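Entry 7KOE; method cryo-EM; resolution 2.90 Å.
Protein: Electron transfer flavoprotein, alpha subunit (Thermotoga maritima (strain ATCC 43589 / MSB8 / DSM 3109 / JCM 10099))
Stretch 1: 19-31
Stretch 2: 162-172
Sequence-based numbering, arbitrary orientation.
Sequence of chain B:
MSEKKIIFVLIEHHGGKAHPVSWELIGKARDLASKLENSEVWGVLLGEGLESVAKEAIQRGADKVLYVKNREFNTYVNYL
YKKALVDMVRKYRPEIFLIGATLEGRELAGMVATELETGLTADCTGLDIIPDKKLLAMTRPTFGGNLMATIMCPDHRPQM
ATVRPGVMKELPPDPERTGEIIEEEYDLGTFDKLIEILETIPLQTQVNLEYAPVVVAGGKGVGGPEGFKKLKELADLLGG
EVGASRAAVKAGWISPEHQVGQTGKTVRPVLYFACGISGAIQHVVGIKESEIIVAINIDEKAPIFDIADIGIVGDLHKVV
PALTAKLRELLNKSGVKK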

# COMPACT_ATOMS: atom_id res chain seq x y z
N HIS B 19 50.00 25.34 -17.12
CA HIS B 19 49.14 25.12 -15.97
C HIS B 19 49.32 23.68 -15.49
O HIS B 19 49.61 22.79 -16.29
CB HIS B 19 47.68 25.36 -16.33
CG HIS B 19 46.83 25.80 -15.18
ND1 HIS B 19 46.23 24.92 -14.31
CD2 HIS B 19 46.49 27.04 -14.74
CE1 HIS B 19 45.56 25.59 -13.39
NE2 HIS B 19 45.70 26.88 -13.63
N PRO B 20 49.21 23.45 -14.18
CA PRO B 20 49.31 22.07 -13.68
C PRO B 20 48.23 21.14 -14.19
O PRO B 20 48.48 19.93 -14.25
CB PRO B 20 49.22 22.25 -12.16
CG PRO B 20 49.76 23.60 -11.93
CD PRO B 20 49.34 24.43 -13.10
N VAL B 21 47.06 21.66 -14.60
CA VAL B 21 45.98 20.81 -15.11
C VAL B 21 46.34 20.17 -16.44
O VAL B 21 45.76 19.14 -16.82
CB VAL B 21 44.68 21.64 -15.20
CG1 VAL B 21 44.74 22.65 -16.34
CG2 VAL B 21 43.45 20.75 -15.33
N SER B 22 47.33 20.73 -17.16
CA SER B 22 47.74 20.18 -18.44
C SER B 22 48.37 18.81 -18.28
O SER B 22 48.25 17.96 -19.18
CB SER B 22 48.71 21.13 -19.12
OG SER B 22 48.11 22.40 -19.33
N TRP B 23 49.01 18.55 -17.15
CA TRP B 23 49.65 17.27 -16.89
C TRP B 23 48.82 16.35 -16.01
O TRP B 23 49.15 15.17 -15.89
CB TRP B 23 51.02 17.49 -16.25
CG TRP B 23 51.86 18.47 -17.01
CD1 TRP B 23 52.01 18.55 -18.36
CD2 TRP B 23 52.65 19.52 -16.45
NE1 TRP B 23 52.86 19.58 -18.68
CE2 TRP B 23 53.26 20.19 -17.53
CE3 TRP B 23 52.90 19.95 -15.15
CZ2 TRP B 23 54.11 21.28 -17.34
CZ3 TRP B 23 53.75 21.03 -14.96
CH2 TRP B 23 54.34 21.68 -16.05
N GLU B 24 47.75 16.86 -15.40
CA GLU B 24 46.80 15.98 -14.73
C GLU B 24 45.83 15.36 -15.72
O GLU B 24 45.29 14.29 -15.46
CB GLU B 24 46.04 16.74 -13.64
CG GLU B 24 46.94 17.57 -12.76
CD GLU B 24 46.36 17.90 -11.41
OE1 GLU B 24 46.13 19.09 -11.13
OE2 GLU B 24 46.17 16.97 -10.60
N LEU B 25 45.60 16.03 -16.85
CA LEU B 25 44.77 15.47 -17.91
C LEU B 25 45.55 14.57 -18.83
O LEU B 25 44.97 13.65 -19.42
CB LEU B 25 44.13 16.59 -18.73
CG LEU B 25 43.11 17.44 -17.99
CD1 LEU B 25 42.33 18.27 -18.98
CD2 LEU B 25 42.20 16.57 -17.15
N ILE B 26 46.85 14.83 -19.00
CA ILE B 26 47.72 13.91 -19.72
C ILE B 26 47.81 12.59 -18.96
O ILE B 26 47.73 11.50 -19.56
CB ILE B 26 49.09 14.57 -19.95
CG1 ILE B 26 49.06 15.40 -21.23
CG2 ILE B 26 50.22 13.56 -20.00
CD1 ILE B 26 50.22 16.36 -21.35
N GLY B 27 47.93 12.66 -17.64
CA GLY B 27 47.94 11.45 -16.83
C GLY B 27 46.59 10.77 -16.75
O GLY B 27 46.52 9.54 -16.60
N LYS B 28 45.50 11.54 -16.83
CA LYS B 28 44.17 10.94 -16.81
C LYS B 28 43.86 10.26 -18.14
O LYS B 28 43.23 9.20 -18.16
CB LYS B 28 43.13 12.00 -16.48
CG LYS B 28 41.69 11.51 -16.49
CD LYS B 28 41.48 10.36 -15.52
CE LYS B 28 40.23 9.58 -15.88
NZ LYS B 28 40.05 8.39 -15.01
N ALA B 29 44.30 10.86 -19.25
CA ALA B 29 44.07 10.26 -20.56
C ALA B 29 44.87 8.99 -20.76
O ALA B 29 44.50 8.17 -21.60
CB ALA B 29 44.39 11.28 -21.65
N ARG B 30 45.97 8.81 -20.01
CA ARG B 30 46.66 7.52 -20.00
C ARG B 30 45.77 6.43 -19.42
O ARG B 30 45.72 5.31 -19.94
CB ARG B 30 47.95 7.62 -19.20
CG ARG B 30 49.06 8.37 -19.90
CD ARG B 30 49.31 7.79 -21.28
NE ARG B 30 50.10 6.57 -21.23
CZ ARG B 30 50.25 5.75 -22.27
NH1 ARG B 30 49.66 6.04 -23.43
NH2 ARG B 30 50.98 4.66 -22.16
N ASP B 31 45.05 6.74 -18.34
CA ASP B 31 44.07 5.81 -17.80
C ASP B 31 42.85 5.68 -18.71
O ASP B 31 42.13 4.69 -18.62
CB ASP B 31 43.64 6.24 -16.40
CG ASP B 31 44.75 6.09 -15.39
OD1 ASP B 31 45.61 5.21 -15.57
OD2 ASP B 31 44.77 6.87 -14.41
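Stretch 2, residues 162-172: TVRPGVMKELP

An extended segment can pack across a helix without a single hydrogen bond between them, the fit resting on side-chain rotamers and on one position where the helix carries no side chain. The alpha subunit of this electron transfer flavoprotein gives a worked example. Stretch 1 is chiefly helix, led in by His19 and Pro20. The imidazole of His19, with chi1 in t, reaches forward so that ND1 accepts a weak capping bond from Val21 N at 3.4 Å, while Ser22 OG makes a weak bond of the same length to His19 O.

Stretch 2 starts as the end of a weakly bonded strand, passes through a type II turn from Arg164 to Val167, and then runs extended to Pro172, with phi/psi near -121/143 at Lys169 and -78/150 at Glu170. The paired positions advance together along both stretches, but the extended leg from Met168 to Pro172 runs across the helix rather than along it: Val21 CA lies 5.3 Å from Pro165 CA, Glu24 CA 4.6 Å from Glu170 CA, and Gly27 CA 5.3 Å from Leu171 CA. Together the two stretches bury 675 Å².

Around the turn, side chains point to different sides. Gly166, at phi/psi 118/-16, adopts a conformation in which a CB would be jammed against the preceding carbonyl oxygen, so the backbone itself calls for glycine. Val163 and Met168 point toward the helix, whereas Arg164 and Val167 point away. Leu25, with rotamer m,t, leaves its backbone sideways, but its end comes nearer, bringing CD2 to 3.7 Å from Val163 CB and 4.1 Å from Met168 CG. Val21, in p, sets CG2 3.8 Å from Pro165 CB. Met168 takes m,m,t, and its SD lies 3.7 Å from Lys28 CD. Lys28 starts toward stretch 2, but its t,p,t,t chain leads the end away, so the aliphatic part supplies the contact while NZ is hydrogen-bonded elsewhere in the structure.

At Gly27 the helix presents bare backbone to stretch 2. An ideal CB here would point toward stretch 2 and lie only 3.1 Å from Lys169 O, a tight fit, and 3.3 Å from Leu171 N. With glycine in place, Leu171 (m,t) brings CD1 to 3.8 Å from Gly27 CA, and the same methyl lies 3.8 Å from Arg30 CG.

The acidic residues show that proximity is not bonding. Glu24 has chi1 in m and chi2 in t, and its CG packs 3.7 Å from Glu170 CG, a contact between methylene groups. Its OE2 lies 2.8 Å from Met168 O, but both are acceptors and no hydrogen bond is assigned. Glu170, whose chi1 of -97° falls between wells, leaves its backbone sideways and carries its end nearer to the helix. There OE2 meets the edge of the Trp23 ring, near its plane, at 4.1 Å from CE3. The general lesson is that the segment is fitted to the helix by packing.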

# COMPACT_ATOMS: atom_id res chain seq x y z
N THR B 162 35.45 19.31 -20.76
CA THR B 162 36.23 20.21 -19.93
C THR B 162 36.27 19.66 -18.51
O THR B 162 35.23 19.36 -17.92
CB THR B 162 35.63 21.62 -19.96
OG1 THR B 162 35.35 21.98 -21.31
CG2 THR B 162 36.61 22.60 -19.42
N VAL B 163 37.47 19.51 -17.97
CA VAL B 163 37.68 18.77 -16.73
C VAL B 163 38.16 19.72 -15.64
O VAL B 163 39.02 20.57 -15.88
CB VAL B 163 38.70 17.62 -16.93
CG1 VAL B 163 38.65 16.65 -15.78
CG2 VAL B 163 38.45 16.91 -18.24
N ARG B 164 37.61 19.54 -14.44
CA ARG B 164 37.91 20.42 -13.32
C ARG B 164 39.36 20.24 -12.86
O ARG B 164 39.81 19.10 -12.71
CB ARG B 164 36.95 20.13 -12.17
CG ARG B 164 37.39 20.67 -10.82
CD ARG B 164 36.45 20.23 -9.72
NE ARG B 164 35.20 20.97 -9.76
CZ ARG B 164 34.16 20.73 -8.97
NH1 ARG B 164 34.21 19.75 -8.08
NH2 ARG B 164 33.06 21.46 -9.08
N PRO B 165 40.10 21.33 -12.66
CA PRO B 165 41.51 21.20 -12.23
C PRO B 165 41.61 20.71 -10.80
O PRO B 165 41.12 21.35 -9.87
CB PRO B 165 42.05 22.63 -12.38
CG PRO B 165 41.08 23.32 -13.29
CD PRO B 165 39.76 22.72 -12.96
N GLY B 166 42.25 19.56 -10.63
CA GLY B 166 42.54 19.00 -9.32
C GLY B 166 41.90 17.66 -9.04
O GLY B 166 42.31 16.97 -8.10
N VAL B 167 40.89 17.26 -9.82
CA VAL B 167 40.22 16.00 -9.55
C VAL B 167 41.01 14.81 -10.11
O VAL B 167 40.88 13.69 -9.60
CB VAL B 167 38.77 16.07 -10.08
CG1 VAL B 167 38.73 16.05 -11.60
CG2 VAL B 167 37.91 14.97 -9.46
N MET B 168 41.85 15.03 -11.10
CA MET B 168 42.71 13.98 -11.63
C MET B 168 44.05 14.00 -10.91
O MET B 168 44.34 14.89 -10.11
CB MET B 168 42.88 14.14 -13.14
CG MET B 168 41.56 14.20 -13.88
SD MET B 168 40.37 13.02 -13.21
CE MET B 168 39.00 13.22 -14.34
N LYS B 169 44.86 12.98 -11.16
CA LYS B 169 46.14 12.82 -10.48
C LYS B 169 47.27 12.81 -11.50
O LYS B 169 47.14 12.28 -12.60
CB LYS B 169 46.18 11.54 -9.62
CG LYS B 169 45.64 11.72 -8.20
CD LYS B 169 44.12 11.81 -8.14
CE LYS B 169 43.61 11.98 -6.72
NZ LYS B 169 42.15 12.25 -6.69
N GLU B 170 48.39 13.42 -11.10
CA GLU B 170 49.54 13.58 -11.98
C GLU B 170 50.33 12.28 -12.11
O GLU B 170 50.39 11.46 -11.19
CB GLU B 170 50.46 14.67 -11.46
CG GLU B 170 50.27 16.03 -12.09
CD GLU B 170 51.09 17.10 -11.40
OE1 GLU B 170 51.69 16.79 -10.35
OE2 GLU B 170 51.13 18.25 -11.89
N LEU B 171 50.95 12.11 -13.27
CA LEU B 171 52.01 11.14 -13.44
C LEU B 171 53.36 11.82 -13.21
O LEU B 171 53.53 13.00 -13.53
CB LEU B 171 51.98 10.54 -14.85
CG LEU B 171 50.88 9.52 -15.14
CD1 LEU B 171 50.89 9.14 -16.61
CD2 LEU B 171 51.06 8.29 -14.26
N PRO B 172 54.34 11.11 -12.64
CA PRO B 172 55.64 11.73 -12.41
C PRO B 172 56.39 11.91 -13.72
O PRO B 172 56.21 11.11 -14.66
CB PRO B 172 56.35 10.73 -11.49
CG PRO B 172 55.26 9.87 -10.92
CD PRO B 172 54.25 9.78 -12.01